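Local structure of ABC transporter substrate-binding protein (Staphylococcus aureus subsp. aureus NCTC 8325, 3UN6) at residues 35-40 against 234-239; 81-86 against 103-108; 116-121 against 150-155; 126-131 against 158-163; 297-300 against 305-308. The protein probably serves as the substrate-binding component of an ABC-type import system and binds zinc, its transported ligand not being established. All blocks are in the same frame, centred on the assembly; numbering follows the deposited sequence.

Contact 1. Residues 35-40 against 234-239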
# COMPACT_ATOMS: atom_id res chain seq x y z
N GLN A 35 12.39 6.53 -23.83
CA GLN A 35 12.10 5.39 -22.95
C GLN A 35 10.78 5.45 -22.16
O GLN A 35 10.54 6.39 -21.40
CB GLN A 35 13.27 5.24 -21.97
CG GLN A 35 13.22 4.04 -21.04
CD GLN A 35 13.57 2.74 -21.72
OE1 GLN A 35 13.76 2.67 -22.94
NE2 GLN A 35 13.68 1.68 -20.93
N VAL A 36 9.97 4.41 -22.31
CA VAL A 36 8.69 4.30 -21.62
C VAL A 36 8.84 3.42 -20.38
O VAL A 36 9.34 2.31 -20.47
CB VAL A 36 7.61 3.67 -22.53
CG1 VAL A 36 6.28 3.55 -21.79
CG2 VAL A 36 7.45 4.48 -23.83
N ILE A 37 8.43 3.94 -19.24
CA ILE A 37 8.44 3.18 -18.00
C ILE A 37 6.98 2.91 -17.69
O ILE A 37 6.19 3.85 -17.58
CB ILE A 37 9.06 3.96 -16.82
CG1 ILE A 37 10.47 4.44 -17.18
CG2 ILE A 37 9.11 3.09 -15.58
CD1 ILE A 37 11.13 5.27 -16.10
N LYS A 38 6.64 1.63 -17.57
CA LYS A 38 5.27 1.21 -17.22
C LYS A 38 5.23 0.80 -15.76
O LYS A 38 5.94 -0.14 -15.35
CB LYS A 38 4.83 -0.00 -18.03
CG LYS A 38 4.46 0.19 -19.47
CD LYS A 38 3.82 -1.15 -19.96
CE LYS A 38 3.12 -1.08 -21.31
NZ LYS A 38 4.04 -1.04 -22.48
N ILE A 39 4.38 1.45 -14.97
CA ILE A 39 4.31 1.16 -13.56
C ILE A 39 2.91 0.80 -13.18
O ILE A 39 1.95 1.53 -13.50
CB ILE A 39 4.73 2.36 -12.68
CG1 ILE A 39 6.13 2.87 -13.03
CG2 ILE A 39 4.63 2.01 -11.19
CD1 ILE A 39 7.29 1.94 -12.69
N GLY A 40 2.79 -0.32 -12.48
CA GLY A 40 1.49 -0.83 -12.04
C GLY A 40 1.00 -0.35 -10.68
O GLY A 40 1.80 -0.12 -9.77
N LYS A 234 19.88 3.17 -15.79
CA LYS A 234 20.05 3.86 -14.51
C LYS A 234 19.75 5.35 -14.55
O LYS A 234 19.20 5.88 -13.61
CB LYS A 234 21.40 3.57 -13.87
CG LYS A 234 22.57 4.08 -14.61
CD LYS A 234 23.88 3.50 -14.05
CE LYS A 234 23.97 1.97 -14.25
NZ LYS A 234 25.34 1.47 -14.02
N ASP A 235 20.12 6.02 -15.64
CA ASP A 235 19.84 7.45 -15.78
C ASP A 235 18.32 7.70 -15.78
O ASP A 235 17.84 8.62 -15.13
CB ASP A 235 20.47 8.02 -17.06
CG ASP A 235 19.99 7.33 -18.33
OD1 ASP A 235 19.50 6.17 -18.26
OD2 ASP A 235 20.10 7.95 -19.42
N VAL A 236 17.59 6.85 -16.49
CA VAL A 236 16.13 6.96 -16.56
C VAL A 236 15.52 6.61 -15.20
O VAL A 236 14.60 7.28 -14.74
CB VAL A 236 15.59 6.09 -17.71
CG1 VAL A 236 14.09 6.03 -17.68
CG2 VAL A 236 16.10 6.67 -19.06
N ALA A 237 16.05 5.56 -14.56
CA ALA A 237 15.57 5.13 -13.24
C ALA A 237 15.79 6.25 -12.23
O ALA A 237 14.92 6.56 -11.44
CB ALA A 237 16.30 3.88 -12.81
N GLN A 238 16.97 6.85 -12.27
CA GLN A 238 17.28 7.95 -11.36
C GLN A 238 16.37 9.16 -11.60
O GLN A 238 15.91 9.76 -10.66
CB GLN A 238 18.76 8.37 -11.50
CG GLN A 238 19.18 9.45 -10.50
CD GLN A 238 19.14 8.96 -9.05
OE1 GLN A 238 19.93 8.09 -8.66
NE2 GLN A 238 18.24 9.54 -8.25
N ALA A 239 16.13 9.51 -12.86
CA ALA A 239 15.25 10.65 -13.18
C ALA A 239 13.84 10.37 -12.64
O ALA A 239 13.23 11.21 -11.99
CB ALA A 239 15.21 10.90 -14.70
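Ile37 and Val236 join the first strand of the N-terminal lobe to helix 234-250, which packs on one side of a five-stranded sheet. The strand order 2-1-3-5-4 is that of the type 2 periplasmic-binding-protein fold, and strand 36-41 runs parallel to both its neighbours, 66-71 and 89-93. The CB of Ile37 points at the helix, and the chain divides there. CG1, turned to the backbone N side (chi1 -55°), comes within 4.0 Å of Val236 CG1. The chain then runs on extended (chi2 177°), and its tip CD1 presses against that same methyl at 3.4 Å, tighter than usual for two carbons. The two side chains run antiparallel alongside each other, so that one methyl of the valine rests along the outer half of the isoleucine. Phe240, one turn further along the helix, and Tyr65 also touch Ile37, helping to bury it. No hydrogen bond crosses the contact; even Gln35 touches it through its CG. At the outer end Gln35 bends at chi2 and lies roughly perpendicular to Val236, its CG 4.0 Å from Val236 CG1.

Contact 2. Residues 81-86 against 103-108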
# COMPACT_ATOMS: atom_id res chain seq x y z
N ALA A 81 1.88 -9.41 -13.67
CA ALA A 81 2.37 -8.47 -14.69
C ALA A 81 3.80 -8.03 -14.34
O ALA A 81 4.66 -7.90 -15.21
CB ALA A 81 1.43 -7.24 -14.84
N LEU A 82 4.05 -7.81 -13.05
CA LEU A 82 5.38 -7.41 -12.60
C LEU A 82 6.40 -8.52 -12.88
O LEU A 82 7.47 -8.27 -13.46
CB LEU A 82 5.40 -7.09 -11.11
CG LEU A 82 6.71 -6.52 -10.55
CD1 LEU A 82 7.09 -5.18 -11.20
CD2 LEU A 82 6.64 -6.38 -9.02
N ASN A 83 6.08 -9.74 -12.48
CA ASN A 83 6.97 -10.91 -12.66
C ASN A 83 7.17 -11.35 -14.13
O ASN A 83 8.21 -11.92 -14.48
CB ASN A 83 6.46 -12.09 -11.83
CG ASN A 83 6.51 -11.83 -10.34
OD1 ASN A 83 7.34 -11.06 -9.85
ND2 ASN A 83 5.60 -12.48 -9.60
N SER A 84 6.18 -11.11 -14.97
CA SER A 84 6.28 -11.45 -16.37
C SER A 84 6.91 -10.30 -17.17
O SER A 84 7.13 -10.43 -18.37
CB SER A 84 4.92 -11.83 -16.95
OG SER A 84 4.01 -10.75 -16.90
N GLY A 85 7.21 -9.18 -16.52
CA GLY A 85 7.83 -8.04 -17.23
C GLY A 85 6.89 -7.20 -18.11
O GLY A 85 7.35 -6.38 -18.91
N ARG A 86 5.58 -7.37 -17.98
CA ARG A 86 4.65 -6.56 -18.75
C ARG A 86 4.57 -5.12 -18.19
O ARG A 86 4.13 -4.21 -18.88
CB ARG A 86 3.30 -7.25 -18.87
CG ARG A 86 3.40 -8.45 -19.78
CD ARG A 86 2.11 -9.22 -19.87
NE ARG A 86 2.26 -10.48 -20.61
CZ ARG A 86 2.28 -10.60 -21.93
NH1 ARG A 86 2.22 -9.53 -22.72
NH2 ARG A 86 2.40 -11.80 -22.48
N LYS A 103 11.27 -15.75 -3.39
CA LYS A 103 11.10 -16.75 -4.42
C LYS A 103 11.95 -16.49 -5.68
O LYS A 103 11.76 -17.16 -6.69
CB LYS A 103 9.61 -16.92 -4.77
CG LYS A 103 8.82 -17.52 -3.61
CD LYS A 103 7.44 -18.00 -4.00
CE LYS A 103 6.48 -16.86 -4.28
NZ LYS A 103 5.08 -17.38 -4.44
N GLY A 104 12.91 -15.56 -5.60
CA GLY A 104 13.85 -15.32 -6.73
C GLY A 104 13.57 -14.14 -7.65
O GLY A 104 14.22 -13.99 -8.69
N SER A 105 12.63 -13.27 -7.28
CA SER A 105 12.31 -12.12 -8.12
C SER A 105 13.49 -11.19 -8.27
O SER A 105 14.27 -11.00 -7.34
CB SER A 105 11.13 -11.33 -7.54
OG SER A 105 10.92 -10.16 -8.31
N ASN A 106 13.58 -10.58 -9.43
CA ASN A 106 14.65 -9.63 -9.70
C ASN A 106 14.36 -8.19 -9.20
O ASN A 106 15.18 -7.29 -9.40
CB ASN A 106 14.91 -9.60 -11.21
CG ASN A 106 13.76 -8.99 -11.99
OD1 ASN A 106 13.25 -7.93 -11.64
ND2 ASN A 106 13.36 -9.65 -13.07
N ILE A 107 13.22 -7.97 -8.54
CA ILE A 107 12.85 -6.61 -8.11
C ILE A 107 13.63 -6.06 -6.92
O ILE A 107 14.25 -6.81 -6.17
CB ILE A 107 11.32 -6.47 -7.82
CG1 ILE A 107 10.87 -7.42 -6.70
CG2 ILE A 107 10.52 -6.74 -9.07
CD1 ILE A 107 9.39 -7.31 -6.33
N LYS A 108 13.59 -4.73 -6.79
CA LYS A 108 14.20 -3.99 -5.69
C LYS A 108 13.23 -2.88 -5.28
O LYS A 108 12.63 -2.23 -6.16
CB LYS A 108 15.51 -3.35 -6.12
CG LYS A 108 16.71 -4.30 -6.31
CD LYS A 108 17.38 -4.64 -4.99
CE LYS A 108 18.71 -5.32 -5.20
NZ LYS A 108 19.57 -5.23 -3.96
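Asn83 OD1 and Ser105 OG face each other at 4.0 Å, too long for a hydrogen bond. Ser105 OG accepts the backbone N of Ile107 at 3.2 Å and a nearly straight 164°, an ST turn, closed by the serine oxygen on the backbone two residues on; Asn83 OD1 has a weak hydrogen bond with Ser100 OG. The actual packing lies beside this pair, between Leu82 and Ile107, whose side chains are set nearly square to each other. Leu82 CD2 touches two methyls of the isoleucine, CG2 at 3.9 Å and CD1 at 4.0 Å. Ile107 presents both because its CG1 sits between the backbone N and the carbonyl carbon (chi1 60°), with CG2 swung to the N side. Each segment carries the positive-phi glycine of a Schellman motif: Gly85 closes helix 75-83 and Gly104 closes helix 94-102. The contact thus ties the C-terminal end of helix 75-83 to the loop that leads from helix 94-102 into edge strand 108-110. Arg226 NH1 binds Leu82 O, and Lys108 pairs through its backbone with Leu225 of the neighbouring antiparallel strand 221-225.

Contact 3. Residues 116-121 against 150-155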
# COMPACT_ATOMS: atom_id res chain seq x y z
N GLU A 116 1.12 5.59 6.65
CA GLU A 116 -0.22 5.40 7.18
C GLU A 116 -1.28 5.10 6.11
O GLU A 116 -1.01 4.32 5.17
CB GLU A 116 -0.62 6.59 8.08
CG GLU A 116 0.37 6.82 9.21
CD GLU A 116 0.48 5.64 10.21
OE1 GLU A 116 1.27 5.78 11.18
OE2 GLU A 116 -0.22 4.60 10.06
N GLY A 117 -2.48 5.64 6.27
CA GLY A 117 -3.55 5.41 5.28
C GLY A 117 -4.25 4.05 5.30
O GLY A 117 -4.97 3.70 4.35
N ASN A 118 -4.04 3.27 6.37
CA ASN A 118 -4.71 1.95 6.54
C ASN A 118 -5.81 2.01 7.58
O ASN A 118 -5.73 2.79 8.55
CB ASN A 118 -3.68 0.86 6.93
CG ASN A 118 -2.94 0.29 5.71
OD1 ASN A 118 -3.55 0.10 4.66
ND2 ASN A 118 -1.64 -0.03 5.87
N VAL A 119 -6.85 1.21 7.38
CA VAL A 119 -7.95 1.15 8.31
C VAL A 119 -8.38 -0.27 8.65
O VAL A 119 -8.04 -1.21 7.96
CB VAL A 119 -9.20 1.89 7.75
CG1 VAL A 119 -8.91 3.36 7.58
CG2 VAL A 119 -9.64 1.27 6.42
N ILE A 120 -9.14 -0.39 9.74
CA ILE A 120 -9.79 -1.62 10.14
C ILE A 120 -11.23 -1.24 10.27
O ILE A 120 -11.57 -0.39 11.09
CB ILE A 120 -9.22 -2.17 11.45
CG1 ILE A 120 -7.74 -2.57 11.25
CG2 ILE A 120 -10.04 -3.38 11.93
CD1 ILE A 120 -6.92 -2.59 12.52
N MSE A 121 -12.08 -1.85 9.44
CA MSE A 121 -13.51 -1.58 9.41
C MSE A 121 -14.28 -2.73 10.04
O MSE A 121 -13.84 -3.86 10.01
CB MSE A 121 -14.00 -1.47 7.96
CG MSE A 121 -13.24 -0.45 7.14
SE MSE A 121 -13.57 1.34 7.79
CE MSE A 121 -15.48 1.44 7.32
N TYR A 150 -2.96 -7.94 7.34
CA TYR A 150 -2.95 -9.15 8.16
C TYR A 150 -2.22 -8.88 9.49
O TYR A 150 -2.69 -9.27 10.55
CB TYR A 150 -2.25 -10.31 7.43
CG TYR A 150 -1.98 -11.53 8.29
CD1 TYR A 150 -0.72 -11.78 8.83
CD2 TYR A 150 -3.02 -12.41 8.61
CE1 TYR A 150 -0.50 -12.91 9.63
CE2 TYR A 150 -2.80 -13.51 9.38
CZ TYR A 150 -1.55 -13.76 9.89
OH TYR A 150 -1.39 -14.88 10.66
N LEU A 151 -1.07 -8.23 9.41
CA LEU A 151 -0.28 -7.94 10.60
C LEU A 151 -1.00 -6.99 11.55
O LEU A 151 -0.98 -7.18 12.76
CB LEU A 151 1.09 -7.34 10.22
CG LEU A 151 1.92 -8.24 9.29
CD1 LEU A 151 3.22 -7.52 8.87
CD2 LEU A 151 2.24 -9.60 9.94
N LEU A 152 -1.65 -5.97 11.00
CA LEU A 152 -2.39 -5.01 11.82
C LEU A 152 -3.51 -5.70 12.58
O LEU A 152 -3.71 -5.48 13.78
CB LEU A 152 -2.97 -3.89 10.94
CG LEU A 152 -2.02 -2.79 10.45
CD1 LEU A 152 -2.65 -2.00 9.30
CD2 LEU A 152 -1.63 -1.88 11.61
N LEU A 153 -4.22 -6.58 11.87
CA LEU A 153 -5.33 -7.29 12.47
C LEU A 153 -4.89 -8.25 13.56
O LEU A 153 -5.53 -8.33 14.60
CB LEU A 153 -6.17 -7.98 11.41
CG LEU A 153 -7.16 -7.09 10.65
CD1 LEU A 153 -7.66 -7.88 9.36
CD2 LEU A 153 -8.32 -6.73 11.54
N GLU A 154 -3.78 -8.95 13.32
CA GLU A 154 -3.24 -9.85 14.33
C GLU A 154 -2.74 -9.09 15.55
O GLU A 154 -2.82 -9.59 16.68
CB GLU A 154 -2.12 -10.71 13.74
CG GLU A 154 -2.64 -11.85 12.93
CD GLU A 154 -3.33 -12.87 13.78
OE1 GLU A 154 -2.63 -13.60 14.50
OE2 GLU A 154 -4.57 -12.96 13.73
N GLU A 155 -2.20 -7.91 15.34
CA GLU A 155 -1.73 -7.11 16.46
C GLU A 155 -2.94 -6.60 17.24
O GLU A 155 -2.91 -6.54 18.48
CB GLU A 155 -0.85 -5.96 16.00
CG GLU A 155 -0.31 -5.09 17.15
CD GLU A 155 0.43 -5.89 18.21
OE1 GLU A 155 1.13 -6.85 17.83
OE2 GLU A 155 0.29 -5.56 19.41
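Apolar packing between Ile120 and the leucines of helix 150-155 carries most of this buried contact. Ile120 CG2 meets Leu153 CD2 at 3.8 Å, the two side chains lying alongside with their tips directed opposite ways. Its other branch reaches Leu152, CD1 lying 4.4 Å from Leu152 CB. With chi1 -65°, CG1 stands beside the backbone N and CG2 beside the carbonyl carbon, so the two branches reach neighbouring leucines. The axes of segment 150-155 and strand 118-121 approach to 9.6 Å at 53°, in the alpha/beta layering of the second lobe. The mixed contact is that of Asn118 with Leu152, one side chain lying athwart the other: Leu152 CD1 touches Asn118 CB at 3.9 Å and the amide ND2 at 4.1 Å. No polar bond spans the segments, but Asn118 OD1 is hydrogen-bonded to NE2 of His149, just before the helix segment. Asn118 also packs against His46 and Cys220, which bind zinc together with Cys221. The chemistry therefore changes along the strand, from an aliphatic core at Ile120 to a buried amide at Asn118, held by a histidine and packed by leucine, in the second shell of the metal.

Contact 4. Residues 126-131 against 158-163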
# COMPACT_ATOMS: atom_id res chain seq x y z
N MSE A 126 -20.91 -1.76 15.44
CA MSE A 126 -20.06 -2.66 16.21
C MSE A 126 -19.11 -1.84 17.07
O MSE A 126 -18.70 -0.76 16.68
CB MSE A 126 -19.31 -3.57 15.24
CG MSE A 126 -18.51 -4.68 15.84
SE MSE A 126 -17.83 -5.78 14.36
CE MSE A 126 -19.50 -6.67 13.89
N HIS A 127 -18.79 -2.34 18.26
CA HIS A 127 -17.86 -1.66 19.16
C HIS A 127 -16.69 -2.59 19.40
O HIS A 127 -16.86 -3.81 19.40
CB HIS A 127 -18.54 -1.32 20.48
CG HIS A 127 -19.86 -0.63 20.33
ND1 HIS A 127 -19.96 0.73 20.09
CD2 HIS A 127 -21.13 -1.10 20.39
CE1 HIS A 127 -21.24 1.06 20.01
NE2 HIS A 127 -21.97 -0.03 20.19
N LEU A 128 -15.50 -2.04 19.60
CA LEU A 128 -14.31 -2.88 19.85
C LEU A 128 -14.50 -3.84 21.03
O LEU A 128 -13.89 -4.92 21.05
CB LEU A 128 -13.07 -2.01 20.04
CG LEU A 128 -12.53 -1.49 18.72
CD1 LEU A 128 -11.47 -0.41 18.93
CD2 LEU A 128 -11.98 -2.67 17.90
N ASN A 129 -15.36 -3.47 21.99
CA ASN A 129 -15.68 -4.31 23.14
C ASN A 129 -16.57 -5.50 22.77
O ASN A 129 -16.82 -6.36 23.59
CB ASN A 129 -16.40 -3.50 24.21
CG ASN A 129 -15.60 -2.32 24.70
OD1 ASN A 129 -16.16 -1.30 25.09
ND2 ASN A 129 -14.27 -2.44 24.67
N GLU A 130 -17.05 -5.52 21.54
CA GLU A 130 -17.92 -6.58 21.05
C GLU A 130 -17.10 -7.86 20.98
O GLU A 130 -17.58 -8.94 21.31
CB GLU A 130 -18.42 -6.27 19.63
CG GLU A 130 -19.91 -6.42 19.44
CD GLU A 130 -20.68 -5.21 19.96
OE1 GLU A 130 -20.15 -4.08 19.86
OE2 GLU A 130 -21.81 -5.37 20.46
N PHE A 131 -15.84 -7.73 20.56
CA PHE A 131 -14.96 -8.88 20.36
C PHE A 131 -14.62 -9.64 21.66
O PHE A 131 -14.18 -9.04 22.64
CB PHE A 131 -13.69 -8.45 19.64
CG PHE A 131 -13.94 -7.87 18.27
CD1 PHE A 131 -14.07 -8.71 17.16
CD2 PHE A 131 -14.05 -6.51 18.09
CE1 PHE A 131 -14.31 -8.17 15.90
CE2 PHE A 131 -14.27 -5.97 16.82
CZ PHE A 131 -14.41 -6.80 15.73
N LYS A 158 -4.26 -9.36 19.46
CA LYS A 158 -3.48 -9.50 20.70
C LYS A 158 -3.77 -8.36 21.67
O LYS A 158 -3.88 -8.58 22.86
CB LYS A 158 -1.98 -9.50 20.42
CG LYS A 158 -1.46 -10.63 19.57
CD LYS A 158 0.01 -10.35 19.28
CE LYS A 158 0.49 -11.00 18.01
NZ LYS A 158 1.87 -10.53 17.75
N GLN A 159 -3.88 -7.12 21.16
CA GLN A 159 -4.18 -5.98 22.05
C GLN A 159 -5.55 -6.15 22.72
O GLN A 159 -5.73 -5.74 23.87
CB GLN A 159 -4.11 -4.65 21.29
CG GLN A 159 -2.71 -4.31 20.81
CD GLN A 159 -2.65 -3.11 19.86
OE1 GLN A 159 -3.68 -2.52 19.50
NE2 GLN A 159 -1.43 -2.73 19.46
N LEU A 160 -6.49 -6.77 22.00
CA LEU A 160 -7.82 -7.06 22.53
C LEU A 160 -7.84 -8.36 23.32
O LEU A 160 -8.89 -8.78 23.80
CB LEU A 160 -8.86 -7.14 21.40
CG LEU A 160 -9.23 -5.86 20.65
CD1 LEU A 160 -10.26 -6.19 19.57
CD2 LEU A 160 -9.79 -4.82 21.59
N LYS A 161 -6.68 -9.00 23.47
CA LYS A 161 -6.54 -10.25 24.22
C LYS A 161 -7.46 -11.38 23.72
O LYS A 161 -7.97 -12.16 24.49
CB LYS A 161 -6.75 -10.00 25.73
CG LYS A 161 -5.78 -9.00 26.33
CD LYS A 161 -5.94 -8.91 27.85
CE LYS A 161 -4.92 -7.95 28.46
NZ LYS A 161 -5.02 -7.87 29.99
N ILE A 162 -7.66 -11.44 22.41
CA ILE A 162 -8.48 -12.48 21.76
C ILE A 162 -7.54 -13.65 21.38
O ILE A 162 -6.39 -13.43 20.99
CB ILE A 162 -9.24 -11.88 20.56
CG1 ILE A 162 -10.28 -10.85 21.04
CG2 ILE A 162 -9.90 -12.95 19.69
CD1 ILE A 162 -11.39 -11.42 21.83
N LYS A 163 -8.00 -14.88 21.55
CA LYS A 163 -7.16 -16.06 21.28
C LYS A 163 -6.79 -16.22 19.81
O LYS A 163 -7.58 -15.88 18.92
CB LYS A 163 -7.82 -17.35 21.81
CG LYS A 163 -9.09 -17.77 21.09
CD LYS A 163 -9.84 -18.86 21.86
CE LYS A 163 -11.08 -19.30 21.10
NZ LYS A 163 -11.88 -20.27 21.90
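Leu160 is the bump of this contact, and Leu128 and Phe131 form the hollow that takes it. Its CB is directed at the 126-131 loop, and CD1 settles where the phenylalanine leaves the backbone, 4.1 Å from both CB and CD2 of Phe131. On the other flank the same methyl lies 4.3 Å from Leu128 CD2, while Leu160 CD2 rests 4.1 Å from Leu128 O. Leucine and phenylalanine cross obliquely, the methyl reaching the ring at a slant. The CB of Phe131 faces the helix end, but with CG beside the backbone N (chi1 -61°) the ring leads away. Leu128 O lies at the ring edge, in its plane, and the ring of Tyr138 stacks edge-to-face with that of Phe131. A second bump, Ile162 CD1, fits against the backbone just past the ring, 3.7 Å from Phe131 C and 4.3 Å from Phe131 CB. Leu160 and Ile162 meet the root of Phe131 side by side, from the same flank, and no hydrogen bond joins the segments. Between them Lys161, with positive phi and two bonds back into the last turn, one of them Lys161 N to Lys158 O at 2.9 Å, closes helix 148-159 as a Schellman motif, whose flanking apolar residues pack against a loop between strands of the alpha/beta lobe.

Contact 5. Residues 297-300 against 305-308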
# COMPACT_ATOMS: atom_id res chain seq x y z
N LEU A 297 7.85 -8.92 12.16
CA LEU A 297 6.46 -9.34 12.17
C LEU A 297 6.19 -10.52 11.20
O LEU A 297 5.45 -11.42 11.53
CB LEU A 297 5.55 -8.14 11.87
CG LEU A 297 5.54 -6.97 12.87
CD1 LEU A 297 4.66 -5.85 12.35
CD2 LEU A 297 5.08 -7.41 14.28
N VAL A 298 6.78 -10.49 10.01
CA VAL A 298 6.66 -11.58 9.02
C VAL A 298 7.27 -12.86 9.60
O VAL A 298 6.70 -13.95 9.48
CB VAL A 298 7.40 -11.20 7.71
CG1 VAL A 298 7.68 -12.43 6.85
CG2 VAL A 298 6.63 -10.09 6.95
N LYS A 299 8.42 -12.72 10.26
CA LYS A 299 9.13 -13.86 10.87
C LYS A 299 8.30 -14.40 12.04
O LYS A 299 8.09 -15.61 12.20
CB LYS A 299 10.50 -13.41 11.42
CG LYS A 299 11.68 -14.27 11.08
CD LYS A 299 11.47 -15.73 11.25
CE LYS A 299 12.76 -16.45 11.00
NZ LYS A 299 12.56 -17.88 11.00
N GLN A 300 7.82 -13.48 12.86
CA GLN A 300 7.04 -13.83 14.03
C GLN A 300 5.74 -14.60 13.71
O GLN A 300 5.34 -15.45 14.49
CB GLN A 300 6.80 -12.58 14.88
CG GLN A 300 5.97 -12.78 16.11
CD GLN A 300 6.45 -11.91 17.26
OE1 GLN A 300 5.84 -10.88 17.57
NE2 GLN A 300 7.60 -12.29 17.85
N ASN A 305 10.43 -16.71 5.15
CA ASN A 305 11.67 -16.11 5.65
C ASN A 305 11.94 -14.87 4.82
O ASN A 305 12.13 -14.97 3.60
CB ASN A 305 12.88 -17.04 5.66
CG ASN A 305 14.05 -16.43 6.46
OD1 ASN A 305 14.18 -16.66 7.66
ND2 ASN A 305 14.83 -15.56 5.81
N PRO A 306 11.93 -13.69 5.49
CA PRO A 306 12.08 -12.44 4.77
C PRO A 306 13.50 -12.19 4.28
O PRO A 306 14.46 -12.67 4.90
CB PRO A 306 11.65 -11.38 5.80
CG PRO A 306 12.00 -11.98 7.11
CD PRO A 306 11.88 -13.48 6.95
N PRO A 307 13.64 -11.47 3.16
CA PRO A 307 14.95 -11.14 2.64
C PRO A 307 15.59 -10.00 3.46
O PRO A 307 14.87 -9.18 4.05
CB PRO A 307 14.65 -10.68 1.21
CG PRO A 307 13.30 -10.13 1.29
CD PRO A 307 12.57 -10.96 2.29
N ALA A 308 16.91 -9.99 3.53
CA ALA A 308 17.64 -8.94 4.24
C ALA A 308 17.47 -7.59 3.54
O ALA A 308 17.22 -7.53 2.35
CB ALA A 308 19.12 -9.31 4.33
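Lys299 swings across to Asn305 through an unusual first torsion, chi1 -133°, well away from the staggered positions, followed by a bend at chi2 (-46°) and an extended run to the amino group. Asn305 starts with its CB turned from the helix, yet CG lies anti to the backbone N (chi1 -168°), and this swings the amide back to the lysine. The two side chains pass at a slant: Asn305 OD1 lies 3.6 Å from Lys299 CE and 3.9 Å from Lys299 NZ, which is not a hydrogen bond, so the polar ends are loosely associated at most. Both residues are at the surface. Nearer the backbone the lysine offers its aliphatic stem, CG lying 4.2 Å from Pro306 CD. The proline ring thus has Lys299 at its CD corner and Val298 at its CB, the latter lying 4.2 Å from Val298 CG1. The arrangement is a tight reversal between two helices, in which the chain leaving helix 288-300 doubles back along the last turn and then enters helix 309-312 at its N-cap residue, Ala308. Two successive prolines, Pro306 and Pro307, keep the returning loop extended, in polyproline-II-like backbone angles. Pro307 O receives a hydrogen bond from the hydroxyl of Tyr291, two turns earlier in helix 288-300. Leu303 and Phe304 of the turn cover Val298, which also touches Glu95, while both prolines rest on Met98 of helix 94-102, from much earlier in the chain.

Contacts 1 and 2 lie on one side of the chain's centre and contacts 3 and 4 on the other. Within the first pair, Lys38 CD packs 3.3 Å from Arg86 O. The second pair shares helix 148-159, with centres 14 Å apart. Contact 5 approaches both groups: Leu297 CB meets Leu151 CD1 of contact 3 at 3.8 Å, and contact 2 is about 7 Å away between nearest atoms. Contact 3 is closest to the metal, the side chain of Asn118 being about 5 Å from a zinc ion; Val298 and Leu82 stand about 13 and 14 Å from one. Contacts 1 and 4, with centres 45 Å apart, lie away from the zinc site.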